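Similarities with probable monooxygenase (Photorhabdus luminescens, PDB 4HB9) binds flavin-adenine dinucleotide and probably works as a flavin-dependent monooxygenase of the aromatic-ring hydroxylase type. Local coordinates at residues S37-P41 with I231-A235; Q53-C58 with L335-L339; G141-I145 with V155-V159; D257-D261 with S295-L299. All coordinates share one frame; numbering follows the deposited sequence.

Contact 1 of 4, residues S37-P41 with I231-A235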
# COMPACT_ATOMS: atom_id res chain seq x y z
N SER A 37 -16.41 -4.52 -7.17
CA SER A 37 -16.10 -5.24 -5.95
C SER A 37 -17.37 -5.35 -5.12
O SER A 37 -18.31 -4.59 -5.33
CB SER A 37 -15.00 -4.53 -5.17
OG SER A 37 -14.43 -5.41 -4.21
N SER A 38 -17.40 -6.32 -4.21
CA SER A 38 -18.52 -6.45 -3.27
C SER A 38 -18.30 -5.55 -2.06
O SER A 38 -19.24 -4.91 -1.56
CB SER A 38 -18.68 -7.90 -2.81
OG SER A 38 -19.56 -8.60 -3.66
N ILE A 39 -17.06 -5.51 -1.59
CA ILE A 39 -16.69 -4.77 -0.40
C ILE A 39 -15.68 -3.70 -0.81
O ILE A 39 -14.81 -3.95 -1.64
CB ILE A 39 -16.05 -5.70 0.64
CG1 ILE A 39 -16.86 -7.00 0.79
CG2 ILE A 39 -15.92 -5.01 1.98
CD1 ILE A 39 -18.27 -6.81 1.29
N LEU A 40 -15.78 -2.52 -0.22
CA LEU A 40 -14.79 -1.48 -0.47
C LEU A 40 -13.68 -1.61 0.57
O LEU A 40 -13.93 -2.04 1.69
CB LEU A 40 -15.44 -0.11 -0.36
CG LEU A 40 -16.66 0.13 -1.24
CD1 LEU A 40 -17.18 1.52 -0.95
CD2 LEU A 40 -16.35 -0.06 -2.72
N PRO A 41 -12.44 -1.24 0.20
CA PRO A 41 -11.44 -1.08 1.24
C PRO A 41 -11.86 0.02 2.24
O PRO A 41 -12.44 1.03 1.86
CB PRO A 41 -10.19 -0.64 0.46
CG PRO A 41 -10.73 0.01 -0.77
CD PRO A 41 -11.93 -0.83 -1.12
N ILE A 231 -18.66 0.32 3.90
CA ILE A 231 -17.85 -0.40 2.90
C ILE A 231 -18.68 -1.34 2.00
O ILE A 231 -18.13 -1.97 1.10
CB ILE A 231 -16.69 -1.18 3.55
CG1 ILE A 231 -17.20 -2.27 4.50
CG2 ILE A 231 -15.77 -0.21 4.29
CD1 ILE A 231 -16.10 -3.16 5.03
N HIS A 232 -19.99 -1.40 2.24
CA HIS A 232 -20.87 -2.34 1.53
C HIS A 232 -21.72 -1.70 0.47
O HIS A 232 -22.80 -2.20 0.16
CB HIS A 232 -21.80 -3.05 2.52
CG HIS A 232 -21.08 -3.76 3.61
ND1 HIS A 232 -20.33 -4.88 3.39
CD2 HIS A 232 -20.97 -3.48 4.93
CE1 HIS A 232 -19.77 -5.27 4.52
NE2 HIS A 232 -20.15 -4.44 5.47
N VAL A 233 -21.26 -0.59 -0.10
CA VAL A 233 -21.95 0.06 -1.22
C VAL A 233 -21.05 0.03 -2.45
O VAL A 233 -19.86 -0.29 -2.36
CB VAL A 233 -22.35 1.51 -0.89
CG1 VAL A 233 -23.20 1.56 0.37
CG2 VAL A 233 -21.13 2.41 -0.72
N GLU A 234 -21.64 0.33 -3.61
CA GLU A 234 -20.89 0.49 -4.85
C GLU A 234 -19.90 1.64 -4.69
O GLU A 234 -20.26 2.68 -4.12
CB GLU A 234 -21.84 0.80 -6.02
CG GLU A 234 -22.81 -0.32 -6.38
CD GLU A 234 -23.91 0.13 -7.34
OE1 GLU A 234 -23.69 1.10 -8.12
OE2 GLU A 234 -25.00 -0.49 -7.32
N ALA A 235 -18.69 1.45 -5.21
CA ALA A 235 -17.63 2.46 -5.18
C ALA A 235 -18.09 3.86 -5.54
O ALA A 235 -17.80 4.81 -4.82
CB ALA A 235 -16.49 2.03 -6.08
O HOH W 1 -17.97 -1.29 -6.16
O HOH W 2 -18.94 -2.58 -3.03
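L40 and I231 form the tight part of this loop-to-loop contact. The amide of L40 donates to the carbonyl of I231, N to O 2.8 Å, in the carbonyl plane and close to straight, with 165° at the hydrogen. Beyond this bond the L40 side chain lies over the turn of residues 231-235: CG is 3.4 Å from V233 O, CD1 reaches CG2 of V233, and CD2 comes to 4.0 Å from CB of A235. CG of L40 stands anti to its own carbonyl carbon (chi1 -55°), which carries both methyls to that turn, and T112 of helix 111-119 also touches L40 and A235. The outer side is looser. I39 sets CG2 3.6 Å from CD1 of I231 and brings CD1 to the edge of the H232 ring, near its plane, while NE2 of that ring is hydrogen-bonded to E292. On the S37 side, water 1 accepts a hydrogen bond from A235 N at 3.0 Å, and water 2 lies 2.6 Å from V233 O and 3.1 Å from S37 O. With a single direct bond, the two loops are joined by leucine packing on the inside and by water at the solvent margin.

Contact 2 of 4, residues Q53-C58 with L335-L339. With EDO (1,2-ethanediol), chain G.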
# COMPACT_ATOMS: atom_id res chain seq x y z
N GLN A 53 4.29 12.86 -7.80
CA GLN A 53 4.96 13.04 -9.10
C GLN A 53 4.58 11.92 -10.08
O GLN A 53 4.31 12.16 -11.28
CB GLN A 53 6.48 13.09 -8.89
CG GLN A 53 7.23 13.41 -10.17
CD GLN A 53 8.74 13.23 -10.03
OE1 GLN A 53 9.21 12.33 -9.29
NE2 GLN A 53 9.49 14.00 -10.78
N ALA A 54 4.56 10.69 -9.57
CA ALA A 54 4.19 9.54 -10.41
C ALA A 54 2.79 9.73 -10.99
O ALA A 54 2.56 9.56 -12.19
CB ALA A 54 4.26 8.25 -9.62
N LEU A 55 1.85 10.13 -10.14
CA LEU A 55 0.49 10.33 -10.60
C LEU A 55 0.40 11.47 -11.60
O LEU A 55 -0.32 11.37 -12.60
CB LEU A 55 -0.44 10.58 -9.40
CG LEU A 55 -0.63 9.35 -8.51
CD1 LEU A 55 -1.21 9.78 -7.16
CD2 LEU A 55 -1.53 8.29 -9.12
N GLN A 56 1.08 12.57 -11.33
CA GLN A 56 0.95 13.74 -12.19
C GLN A 56 1.58 13.47 -13.56
O GLN A 56 1.07 13.93 -14.58
CB GLN A 56 1.56 14.98 -11.54
CG GLN A 56 1.24 16.28 -12.25
CD GLN A 56 1.68 17.49 -11.45
OE1 GLN A 56 2.42 17.38 -10.47
NE2 GLN A 56 1.19 18.66 -11.84
N GLU A 57 2.69 12.73 -13.57
CA GLU A 57 3.42 12.42 -14.81
C GLU A 57 2.81 11.25 -15.61
O GLU A 57 3.03 11.14 -16.82
CB GLU A 57 4.92 12.20 -14.50
CG GLU A 57 5.57 13.47 -13.91
CD GLU A 57 7.09 13.52 -13.94
OE1 GLU A 57 7.76 12.53 -14.34
OE2 GLU A 57 7.64 14.58 -13.55
N CYS A 58 2.05 10.37 -14.98
CA CYS A 58 1.48 9.23 -15.70
C CYS A 58 0.02 9.38 -16.09
O CYS A 58 -0.40 8.86 -17.14
CB CYS A 58 1.60 7.95 -14.89
SG CYS A 58 3.31 7.39 -14.73
N LEU A 335 3.82 3.39 -6.96
CA LEU A 335 3.70 4.50 -7.90
C LEU A 335 5.07 4.94 -8.44
O LEU A 335 5.23 5.14 -9.64
CB LEU A 335 3.00 5.69 -7.24
CG LEU A 335 1.53 5.44 -6.94
CD1 LEU A 335 0.97 6.54 -6.03
CD2 LEU A 335 0.73 5.29 -8.23
N ARG A 336 6.03 5.10 -7.54
CA ARG A 336 7.39 5.42 -7.91
C ARG A 336 7.95 4.42 -8.93
O ARG A 336 8.59 4.83 -9.91
CB ARG A 336 8.26 5.41 -6.66
CG ARG A 336 9.63 6.01 -6.85
CD ARG A 336 10.31 6.09 -5.49
NE ARG A 336 11.66 6.61 -5.60
CZ ARG A 336 12.48 6.80 -4.56
NH1 ARG A 336 12.08 6.53 -3.32
NH2 ARG A 336 13.68 7.30 -4.75
N ASP A 337 7.77 3.12 -8.66
CA ASP A 337 8.17 2.06 -9.59
C ASP A 337 7.50 2.23 -10.96
O ASP A 337 8.14 2.10 -12.01
CB ASP A 337 7.76 0.68 -9.10
CG ASP A 337 8.52 0.19 -7.86
OD1 ASP A 337 9.53 0.79 -7.41
OD2 ASP A 337 8.05 -0.82 -7.31
N ALA A 338 6.21 2.54 -10.95
CA ALA A 338 5.42 2.66 -12.20
C ALA A 338 5.93 3.79 -13.09
O ALA A 338 6.09 3.63 -14.31
CB ALA A 338 3.94 2.82 -11.89
N LEU A 339 6.25 4.92 -12.47
CA LEU A 339 6.82 6.04 -13.20
C LEU A 339 8.20 5.66 -13.77
O LEU A 339 8.51 5.91 -14.92
CB LEU A 339 6.96 7.25 -12.28
CG LEU A 339 7.62 8.45 -12.93
CD1 LEU A 339 6.85 8.91 -14.14
CD2 LEU A 339 7.78 9.60 -11.96
C1 EDO G . 8.11 6.30 -0.48
O1 EDO G . 8.84 7.39 0.08
C2 EDO G . 8.27 6.34 -1.99
O2 EDO G . 9.45 5.65 -2.38
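Two helices beside the FAD site, 49-58 and 330-349, pack here through A54 and L339, whose CA atoms are 5.2 Å apart. The short segments run roughly the same way, at 38°, with their axes 8.7 Å apart at closest approach. The small side chain of A54 permits this: its CB rests 3.3 Å from the carbonyl oxygen of L335 and 3.7 Å from CB of the same residue. L339 is a knob in a knobs-into-holes fit, seated among Q53, A54, E57 and C58. Its CG is anti to the backbone N (chi1 177°), which sends CD1 toward SG of C58 at 3.9 Å and CD2 over CA of A54. The carboxylate of E57 flanks the knob with OE1 3.7 Å from L339 CD1. Helix 330-349 starts at the flavin site, where N332 binds FAD, and L335 also touches I11 of helix 11-22, another FAD-binding residue. On the inner side L335 and L55 meet methyl to methyl, CD2 to CD2 3.9 Å, and helix 61-70 packs on L55 with W64 and F67. R336 turns from the interface; its NH1 donates to O2 of a 1,2-ethanediol, probably from the crystallisation liquor, at 2.9 Å in the guanidinium plane.

Contact 3 of 4, residues G141-I145 with V155-V159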
# COMPACT_ATOMS: atom_id res chain seq x y z
N GLY A 141 11.00 -15.89 -28.87
CA GLY A 141 10.86 -14.69 -28.05
C GLY A 141 9.40 -14.56 -27.65
O GLY A 141 8.51 -15.11 -28.32
N GLY A 142 9.12 -13.86 -26.56
CA GLY A 142 7.74 -13.67 -26.12
C GLY A 142 7.40 -14.53 -24.92
O GLY A 142 8.12 -15.49 -24.61
N ILE A 143 6.32 -14.18 -24.24
CA ILE A 143 5.93 -14.84 -23.00
C ILE A 143 4.48 -15.25 -23.09
O ILE A 143 3.62 -14.45 -23.46
CB ILE A 143 6.08 -13.89 -21.81
CG1 ILE A 143 7.52 -13.40 -21.72
CG2 ILE A 143 5.67 -14.58 -20.52
CD1 ILE A 143 7.66 -12.14 -20.91
N LYS A 144 4.23 -16.51 -22.75
CA LYS A 144 2.89 -17.05 -22.73
C LYS A 144 2.42 -17.00 -21.28
O LYS A 144 3.08 -17.54 -20.41
CB LYS A 144 2.88 -18.50 -23.26
CG LYS A 144 1.49 -19.09 -23.38
CD LYS A 144 1.51 -20.43 -24.10
CE LYS A 144 0.10 -20.89 -24.42
NZ LYS A 144 0.03 -22.30 -24.93
N ILE A 145 1.28 -16.35 -21.05
CA ILE A 145 0.70 -16.25 -19.71
C ILE A 145 -0.48 -17.20 -19.61
O ILE A 145 -1.35 -17.18 -20.46
CB ILE A 145 0.16 -14.83 -19.42
CG1 ILE A 145 1.19 -13.75 -19.79
CG2 ILE A 145 -0.23 -14.71 -17.95
CD1 ILE A 145 0.57 -12.36 -19.94
N VAL A 155 2.49 -12.11 -24.67
CA VAL A 155 2.97 -10.74 -24.57
C VAL A 155 4.49 -10.71 -24.79
O VAL A 155 5.13 -11.75 -24.86
CB VAL A 155 2.63 -10.10 -23.19
CG1 VAL A 155 1.12 -10.08 -22.97
CG2 VAL A 155 3.33 -10.80 -22.04
N ASP A 156 5.05 -9.52 -24.92
CA ASP A 156 6.49 -9.36 -25.13
C ASP A 156 7.25 -9.02 -23.84
O ASP A 156 8.45 -9.28 -23.74
CB ASP A 156 6.72 -8.28 -26.19
CG ASP A 156 6.01 -8.62 -27.49
OD1 ASP A 156 6.23 -9.72 -28.02
OD2 ASP A 156 5.18 -7.83 -27.95
N VAL A 157 6.55 -8.43 -22.87
CA VAL A 157 7.13 -8.07 -21.58
C VAL A 157 6.06 -8.40 -20.55
O VAL A 157 4.88 -8.12 -20.75
CB VAL A 157 7.44 -6.56 -21.50
CG1 VAL A 157 7.83 -6.14 -20.08
CG2 VAL A 157 8.56 -6.19 -22.46
N LEU A 158 6.46 -9.02 -19.45
CA LEU A 158 5.51 -9.37 -18.39
C LEU A 158 5.89 -8.62 -17.14
O LEU A 158 7.02 -8.72 -16.67
CB LEU A 158 5.50 -10.87 -18.10
CG LEU A 158 4.56 -11.37 -17.00
CD1 LEU A 158 3.10 -11.14 -17.35
CD2 LEU A 158 4.81 -12.85 -16.73
N VAL A 159 4.93 -7.89 -16.58
CA VAL A 159 5.20 -7.18 -15.34
C VAL A 159 4.30 -7.71 -14.23
O VAL A 159 3.08 -7.66 -14.35
CB VAL A 159 4.96 -5.66 -15.47
CG1 VAL A 159 5.31 -4.98 -14.17
CG2 VAL A 159 5.76 -5.08 -16.60
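I143 and L158 cross at about a right angle, with the CD1 methyl of I143 laid 3.8 Å from CB of L158 and 3.6 Å from its backbone N. The extended outer chain of I143 (chi2 160°) carries that methyl across to L158 on strand 157-160. I145, two residues on, reaches the same way: its CD1 lies 3.8 Å from CG2 of V155, again nearly perpendicular, and equally close to CD1 of L158, which it meets at a slant. V155 packs against both isoleucines, I145 CD1 meeting its CG1 as well as CG2, while its backbone forms an antiparallel hydrogen-bonded pair with I143. In that pair I143 N donates to V155 O at 2.8 Å, and V155 N returns a bond to I143 O at 2.9 Å. Past V155 the chain turns at D156, whose carboxylate is held by the amide of H3, and continues as a strand of a different sheet. The short segments 143-145 and 157-159 are set at 45°. Y135 and F132 of strand 132-137 flank the isoleucines, and strand 3-7 lies along V157 and L158, so the contact sits where the three-stranded antiparallel sheet of 132-137, 143-147 and 152-155 abuts the parallel sheet of the Rossmann-like FAD-binding fold.

Contact 4 of 4, residues D257-D261 with S295-L299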
# COMPACT_ATOMS: atom_id res chain seq x y z
N ASP A 257 -0.98 -16.08 20.34
CA ASP A 257 -0.54 -16.81 19.15
C ASP A 257 -1.50 -16.65 18.00
O ASP A 257 -1.08 -16.51 16.86
CB ASP A 257 -0.44 -18.32 19.45
CG ASP A 257 0.70 -18.65 20.37
OD1 ASP A 257 1.63 -17.82 20.49
OD2 ASP A 257 0.67 -19.74 20.97
N ASN A 258 -2.79 -16.68 18.29
CA ASN A 258 -3.82 -16.63 17.25
C ASN A 258 -4.55 -15.29 17.20
O ASN A 258 -5.74 -15.23 16.86
CB ASN A 258 -4.80 -17.78 17.45
CG ASN A 258 -5.64 -17.63 18.69
OD1 ASN A 258 -5.19 -17.07 19.70
ND2 ASN A 258 -6.87 -18.12 18.63
N ILE A 259 -3.83 -14.22 17.48
CA ILE A 259 -4.42 -12.88 17.45
C ILE A 259 -5.10 -12.60 16.12
O ILE A 259 -6.14 -11.94 16.08
CB ILE A 259 -3.35 -11.80 17.81
CG1 ILE A 259 -4.00 -10.46 18.07
CG2 ILE A 259 -2.29 -11.69 16.75
CD1 ILE A 259 -4.90 -10.46 19.29
N THR A 260 -4.57 -13.13 15.02
CA THR A 260 -5.18 -12.86 13.72
C THR A 260 -6.58 -13.47 13.55
O THR A 260 -7.34 -13.04 12.69
CB THR A 260 -4.27 -13.26 12.55
OG1 THR A 260 -3.84 -14.61 12.74
CG2 THR A 260 -3.08 -12.35 12.48
N ASP A 261 -6.94 -14.42 14.40
CA ASP A 261 -8.30 -14.98 14.39
C ASP A 261 -9.24 -14.35 15.42
O ASP A 261 -10.37 -14.80 15.55
CB ASP A 261 -8.25 -16.49 14.63
CG ASP A 261 -7.47 -17.23 13.56
OD1 ASP A 261 -7.46 -16.78 12.39
OD2 ASP A 261 -6.87 -18.26 13.91
N SER A 295 -8.07 -4.46 12.28
CA SER A 295 -7.21 -5.43 11.60
C SER A 295 -5.94 -5.73 12.40
O SER A 295 -5.14 -4.82 12.67
CB SER A 295 -6.81 -4.93 10.22
OG SER A 295 -7.92 -4.45 9.51
N PRO A 296 -5.73 -7.01 12.74
CA PRO A 296 -4.45 -7.43 13.29
C PRO A 296 -3.50 -7.87 12.18
O PRO A 296 -3.94 -8.53 11.22
CB PRO A 296 -4.84 -8.63 14.15
CG PRO A 296 -6.01 -9.23 13.42
CD PRO A 296 -6.69 -8.13 12.65
N LEU A 297 -2.22 -7.57 12.33
CA LEU A 297 -1.22 -7.87 11.30
C LEU A 297 0.11 -8.24 11.93
O LEU A 297 0.58 -7.54 12.83
CB LEU A 297 -0.95 -6.65 10.42
CG LEU A 297 -2.02 -6.08 9.50
CD1 LEU A 297 -1.42 -4.87 8.78
CD2 LEU A 297 -2.49 -7.13 8.50
N HIS A 298 0.72 -9.31 11.45
CA HIS A 298 2.08 -9.67 11.84
C HIS A 298 3.04 -9.08 10.81
O HIS A 298 2.84 -9.26 9.62
CB HIS A 298 2.25 -11.20 11.93
CG HIS A 298 1.42 -11.83 13.00
ND1 HIS A 298 1.48 -11.43 14.31
CD2 HIS A 298 0.50 -12.83 12.95
CE1 HIS A 298 0.64 -12.15 15.03
NE2 HIS A 298 0.04 -13.01 14.22
N LEU A 299 4.05 -8.34 11.25
CA LEU A 299 4.92 -7.67 10.31
C LEU A 299 5.97 -8.65 9.82
O LEU A 299 6.60 -9.35 10.61
CB LEU A 299 5.61 -6.45 10.90
CG LEU A 299 4.66 -5.37 11.44
CD1 LEU A 299 5.49 -4.16 11.81
CD2 LEU A 299 3.58 -4.99 10.43
O HOH W 3 -2.12 -14.88 14.82
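The 3-10 turn at 259-261, closed by a backbone bond from D261 to N258, packs against the extended strand 295-299, T260 CA lying 5.5 Å from P296 CA. P296 presents its ring to the turn: CG lies 3.7 Å from T260 CA and about as far from the carbonyl oxygen of I259, so the proline packs on backbone as much as on side chain. H298 carries the other half of the contact. Its ring is met obliquely by two methyls, CG2 of I259 at 3.4 Å from CE1 and CG2 of T260 at 3.6 Å from NE2. In T260 the hydroxyl lies between the backbone N and the carbonyl carbon (chi1 52°), leaving CG2 on the histidine side. At the ring edge, in its plane, a water sits 2.9 Å from H298 NE2; the same water donates to D257 O at 2.8 Å and accepts from T260 N at 3.0 Å. It therefore ties the imidazole to the backbone of D257 and T260. The other ring nitrogen, ND1, is bonded to S184 of the adjacent strand 179-191, so both ring nitrogens have a partner, which should limit rotation of the ring. L267 of helix 264-274 touches both I259 and P296. The contact thus joins the loop leading into helix 264-274 to an outermost strand, 295-301, of the large mixed sheet.

In the fold
The four contacts are separate, with no atoms shared or touching. Contacts 2 and 3 come nearest, about 8 Å between nearest atoms, and contacts 1 and 4 follow at about 9 Å. Three approach the FAD: the side chain of L335 in contact 2 is about 7 Å from it, and those of P41 in contact 1 and I145 in contact 3 about 8 Å. In contact 4, the side chain of P296 is about 10 Å away. Contacts 2 and 4 lie on opposite sides of the chain's centre, their own centres 33 Å apart. Along the chain contacts 1 and 2 interlock, their segments alternating, while contact 3 falls within the spans of both.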